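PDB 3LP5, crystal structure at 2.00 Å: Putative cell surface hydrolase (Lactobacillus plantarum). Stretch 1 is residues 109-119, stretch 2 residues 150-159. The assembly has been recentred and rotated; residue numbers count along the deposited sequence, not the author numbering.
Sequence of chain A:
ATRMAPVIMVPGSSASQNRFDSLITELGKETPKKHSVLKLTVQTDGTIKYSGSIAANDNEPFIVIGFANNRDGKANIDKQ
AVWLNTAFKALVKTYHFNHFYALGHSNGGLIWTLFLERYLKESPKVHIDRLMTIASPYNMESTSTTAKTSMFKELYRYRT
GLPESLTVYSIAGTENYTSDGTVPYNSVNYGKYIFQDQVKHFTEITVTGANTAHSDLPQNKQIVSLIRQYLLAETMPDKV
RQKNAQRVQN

Stretch 1 109-119: GLIWTLFLERY
Stretch 2 150-159: SMFKELYRYR

Two helices that run in roughly the same direction can pair an apolar seam with a polar, aromatic cluster beside and beyond it, and this putative hydrolase offers a compact example. Residues 109-118 continue a helix begun earlier in the chain; residues 150-157 form the second. Their N-to-C directions diverge by 36°, and the axes approach to 9.9 Å. In register, Leu-114 lies nearest Leu-155, CA to CA 6.2 Å, and about one turn later Glu-117 nearest Tyr-158, CA to CA 5.8 Å. Together the stretches bury 509 Å².

Along the second helix, Ser-150 makes no contact, and Met-151 opens the seam. Its CB points sideways, but chi1 t places CG 4.2 Å from Leu-110 CD1, and chi2 p and chi3 m set the thioether beyond it. Phe-152 and Lys-153 lie out of reach. Glu-154, extended with chi1 and chi2 both t, sends OE2 to Arg-118 NH1 at 3.3 Å, a salt bridge in which the carboxylate oxygen meets the guanidinium at its edge; the same OE2 lies 3.8 Å from Leu-114 CD1.

Leu-155 is the knob. With chi1 m and chi2 t it sits among Leu-110, Thr-113, Leu-114 and Glu-117, its CD2 4.0 Å from both Thr-113 CG2 and Leu-114 CB, while its CD1 lies 4.3 Å from Leu-110 CD2. A branched aliphatic side chain suits this pocket. Thr-113 (chi1 m) can line it because its hydroxyl is satisfied within its own helix, OG1 donating to Gly-109 O at 2.8 Å, which leaves CG2 for packing.

Tyr-156 turns its CB away, and Arg-157 remains exposed. Tyr-158, the first residue to leave helical phi/psi (-103/15), points its CB toward the first helix with chi1 m and chi2 -68°. Arg-118 (m, t, p, chi4 176°) lays its guanidinium flat on one face of this ring, planes at 11°, with CZ 3.9 Å from the ring centroid. The arginine thus combines cation-pi stacking with the salt bridge, and its CD adds a CH-pi contact 4.3 Å from the centroid.

Next to Arg-118 in sequence, buried Glu-117 (m, t, chi3 -27°) reaches the end of the second helix. Its OE2 lies just 2.5 Å from Leu-155 O, so close that the carboxyl group probably carries a proton, and 3.2 Å from Arg-159 CA. Arg-159 (chi1 p) turns back, its NH1 donating to Tyr-156 O at 2.8 Å.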

# COMPACT_ATOMS: atom_id res chain seq x y z
N GLY A 109 4.06 1.27 -1.32
CA GLY A 109 3.64 0.15 -2.21
C GLY A 109 4.84 -0.73 -2.59
O GLY A 109 4.71 -1.94 -2.72
N LEU A 110 6.00 -0.09 -2.84
CA LEU A 110 7.25 -0.80 -3.10
C LEU A 110 7.76 -1.56 -1.87
O LEU A 110 8.24 -2.75 -1.96
CB LEU A 110 8.37 0.20 -3.53
CG LEU A 110 8.01 1.30 -4.53
CD1 LEU A 110 9.30 2.00 -5.07
CD2 LEU A 110 7.19 0.69 -5.66
N ILE A 111 7.73 -0.89 -0.74
CA ILE A 111 8.06 -1.56 0.55
C ILE A 111 7.20 -2.83 0.75
O ILE A 111 7.76 -3.94 0.98
CB ILE A 111 7.96 -0.61 1.71
CG1 ILE A 111 8.92 0.55 1.48
CG2 ILE A 111 8.27 -1.39 3.07
CD1 ILE A 111 8.60 1.86 2.33
N TRP A 112 5.88 -2.69 0.61
CA TRP A 112 4.98 -3.87 0.69
C TRP A 112 5.38 -4.90 -0.34
O TRP A 112 5.45 -6.08 -0.01
CB TRP A 112 3.47 -3.55 0.43
CG TRP A 112 2.71 -3.29 1.62
CD1 TRP A 112 2.09 -2.08 1.96
CD2 TRP A 112 2.52 -4.17 2.74
NE1 TRP A 112 1.47 -2.21 3.19
CE2 TRP A 112 1.77 -3.45 3.71
CE3 TRP A 112 2.88 -5.51 3.00
CZ2 TRP A 112 1.37 -4.03 4.94
CZ3 TRP A 112 2.49 -6.09 4.24
CH2 TRP A 112 1.75 -5.34 5.19
N THR A 113 5.69 -4.47 -1.57
CA THR A 113 5.92 -5.50 -2.59
C THR A 113 7.14 -6.35 -2.27
O THR A 113 7.17 -7.56 -2.51
CB THR A 113 6.12 -4.87 -4.03
OG1 THR A 113 4.94 -4.14 -4.38
CG2 THR A 113 6.30 -5.95 -5.06
N LEU A 114 8.21 -5.69 -1.86
CA LEU A 114 9.45 -6.35 -1.61
C LEU A 114 9.23 -7.29 -0.38
O LEU A 114 9.66 -8.44 -0.38
CB LEU A 114 10.56 -5.28 -1.40
CG LEU A 114 11.98 -5.84 -1.30
CD1 LEU A 114 12.37 -6.60 -2.56
CD2 LEU A 114 13.00 -4.70 -1.01
N PHE A 115 8.57 -6.79 0.66
CA PHE A 115 8.24 -7.63 1.83
C PHE A 115 7.46 -8.88 1.37
O PHE A 115 7.79 -9.99 1.82
CB PHE A 115 7.41 -6.83 2.82
CG PHE A 115 6.74 -7.68 3.87
CD1 PHE A 115 7.44 -8.07 5.00
CD2 PHE A 115 5.44 -8.12 3.69
CE1 PHE A 115 6.84 -8.90 5.97
CE2 PHE A 115 4.85 -8.98 4.64
CZ PHE A 115 5.55 -9.35 5.76
N LEU A 116 6.47 -8.71 0.46
CA LEU A 116 5.64 -9.85 0.08
C LEU A 116 6.42 -10.87 -0.74
O LEU A 116 6.20 -12.07 -0.60
CB LEU A 116 4.39 -9.44 -0.67
CG LEU A 116 3.47 -8.53 0.15
CD1 LEU A 116 2.46 -7.99 -0.84
CD2 LEU A 116 2.76 -9.28 1.34
N GLU A 117 7.37 -10.39 -1.55
CA GLU A 117 8.16 -11.27 -2.43
C GLU A 117 9.18 -12.06 -1.62
O GLU A 117 9.44 -13.21 -1.96
CB GLU A 117 8.98 -10.46 -3.45
CG GLU A 117 8.14 -9.80 -4.48
CD GLU A 117 8.95 -8.94 -5.42
OE1 GLU A 117 9.99 -8.44 -5.01
OE2 GLU A 117 8.56 -8.76 -6.57
N ARG A 118 9.78 -11.42 -0.59
CA ARG A 118 10.94 -11.98 0.12
C ARG A 118 10.72 -12.44 1.56
O ARG A 118 11.36 -13.41 2.01
CB ARG A 118 12.09 -10.97 0.08
CG ARG A 118 12.47 -10.58 -1.35
CD ARG A 118 13.79 -9.88 -1.34
NE ARG A 118 14.87 -10.87 -1.40
CZ ARG A 118 16.17 -10.57 -1.48
NH1 ARG A 118 16.52 -9.29 -1.51
NH2 ARG A 118 17.10 -11.55 -1.57
N TYR A 119 9.81 -11.76 2.29
CA TYR A 119 9.80 -11.91 3.74
C TYR A 119 8.52 -12.47 4.31
O TYR A 119 8.50 -13.02 5.42
CB TYR A 119 10.12 -10.56 4.41
CG TYR A 119 11.45 -9.99 3.96
CD1 TYR A 119 12.56 -10.81 3.80
CD2 TYR A 119 11.59 -8.60 3.67
CE1 TYR A 119 13.78 -10.29 3.34
CE2 TYR A 119 12.81 -8.09 3.23
CZ TYR A 119 13.89 -8.94 3.08
OH TYR A 119 15.11 -8.44 2.72
N SER A 150 17.56 -0.04 -10.94
CA SER A 150 18.06 -1.03 -10.01
C SER A 150 16.91 -1.48 -9.08
O SER A 150 16.77 -2.69 -8.81
CB SER A 150 19.21 -0.42 -9.19
OG SER A 150 19.85 -1.48 -8.52
N MET A 151 16.12 -0.51 -8.60
CA MET A 151 14.91 -0.79 -7.81
C MET A 151 13.98 -1.75 -8.54
O MET A 151 13.64 -2.79 -8.01
CB MET A 151 14.14 0.52 -7.42
CG MET A 151 12.85 0.31 -6.55
SD MET A 151 13.29 0.04 -4.80
CE MET A 151 13.51 -1.72 -4.66
N PHE A 152 13.60 -1.41 -9.76
CA PHE A 152 12.68 -2.28 -10.46
C PHE A 152 13.33 -3.67 -10.71
O PHE A 152 12.66 -4.69 -10.64
CB PHE A 152 12.33 -1.70 -11.83
CG PHE A 152 11.47 -2.62 -12.66
CD1 PHE A 152 10.13 -2.82 -12.34
CD2 PHE A 152 12.03 -3.36 -13.71
CE1 PHE A 152 9.32 -3.68 -13.10
CE2 PHE A 152 11.25 -4.23 -14.45
CZ PHE A 152 9.87 -4.39 -14.13
N LYS A 153 14.62 -3.71 -10.99
CA LYS A 153 15.34 -5.00 -11.24
C LYS A 153 15.17 -5.92 -10.04
O LYS A 153 14.93 -7.11 -10.22
CB LYS A 153 16.83 -4.75 -11.53
CG LYS A 153 17.05 -4.21 -12.99
CD LYS A 153 18.57 -4.02 -13.29
CE LYS A 153 18.79 -3.16 -14.53
NZ LYS A 153 20.27 -2.91 -14.75
N GLU A 154 15.21 -5.37 -8.83
CA GLU A 154 15.09 -6.18 -7.65
C GLU A 154 13.63 -6.61 -7.47
O GLU A 154 13.39 -7.77 -7.24
CB GLU A 154 15.60 -5.43 -6.40
CG GLU A 154 15.46 -6.27 -5.10
CD GLU A 154 15.83 -5.55 -3.80
OE1 GLU A 154 15.74 -4.29 -3.68
OE2 GLU A 154 16.13 -6.26 -2.84
N LEU A 155 12.66 -5.72 -7.61
CA LEU A 155 11.23 -6.15 -7.54
C LEU A 155 10.86 -7.15 -8.63
O LEU A 155 10.04 -8.03 -8.39
CB LEU A 155 10.28 -4.98 -7.65
CG LEU A 155 10.52 -3.88 -6.61
CD1 LEU A 155 9.69 -2.62 -6.91
CD2 LEU A 155 10.05 -4.44 -5.24
N TYR A 156 11.47 -7.05 -9.81
CA TYR A 156 11.05 -7.96 -10.90
C TYR A 156 11.72 -9.29 -10.66
O TYR A 156 11.12 -10.35 -10.82
CB TYR A 156 11.53 -7.38 -12.22
CG TYR A 156 11.09 -8.11 -13.44
CD1 TYR A 156 9.75 -8.09 -13.83
CD2 TYR A 156 12.01 -8.79 -14.24
CE1 TYR A 156 9.31 -8.75 -15.02
CE2 TYR A 156 11.59 -9.47 -15.43
CZ TYR A 156 10.23 -9.46 -15.80
OH TYR A 156 9.82 -10.13 -16.97
N ARG A 157 12.96 -9.25 -10.19
CA ARG A 157 13.70 -10.49 -9.96
C ARG A 157 13.02 -11.40 -8.93
O ARG A 157 13.12 -12.64 -9.02
CB ARG A 157 15.13 -10.20 -9.48
CG ARG A 157 15.99 -11.50 -9.43
CD ARG A 157 17.23 -11.40 -8.51
NE ARG A 157 17.61 -12.69 -7.84
CZ ARG A 157 17.33 -13.97 -8.22
NH1 ARG A 157 16.64 -14.28 -9.33
NH2 ARG A 157 17.77 -14.98 -7.47
N TYR A 158 12.38 -10.81 -7.93
CA TYR A 158 11.77 -11.65 -6.92
C TYR A 158 10.25 -11.80 -7.04
O TYR A 158 9.60 -12.29 -6.09
CB TYR A 158 12.14 -11.17 -5.50
CG TYR A 158 13.60 -11.30 -5.28
CD1 TYR A 158 14.18 -12.58 -5.22
CD2 TYR A 158 14.43 -10.17 -5.23
CE1 TYR A 158 15.54 -12.73 -5.05
CE2 TYR A 158 15.80 -10.32 -5.05
CZ TYR A 158 16.33 -11.60 -4.96
OH TYR A 158 17.65 -11.81 -4.80
N ARG A 159 9.69 -11.45 -8.17
CA ARG A 159 8.21 -11.39 -8.31
C ARG A 159 7.62 -12.76 -8.17
O ARG A 159 6.47 -12.85 -7.76
CB ARG A 159 7.81 -10.77 -9.67
CG ARG A 159 8.21 -11.70 -10.89
CD ARG A 159 8.07 -10.99 -12.27
NE ARG A 159 8.32 -11.91 -13.38
CZ ARG A 159 9.53 -12.39 -13.73
NH1 ARG A 159 10.65 -12.07 -13.04
NH2 ARG A 159 9.62 -13.22 -14.77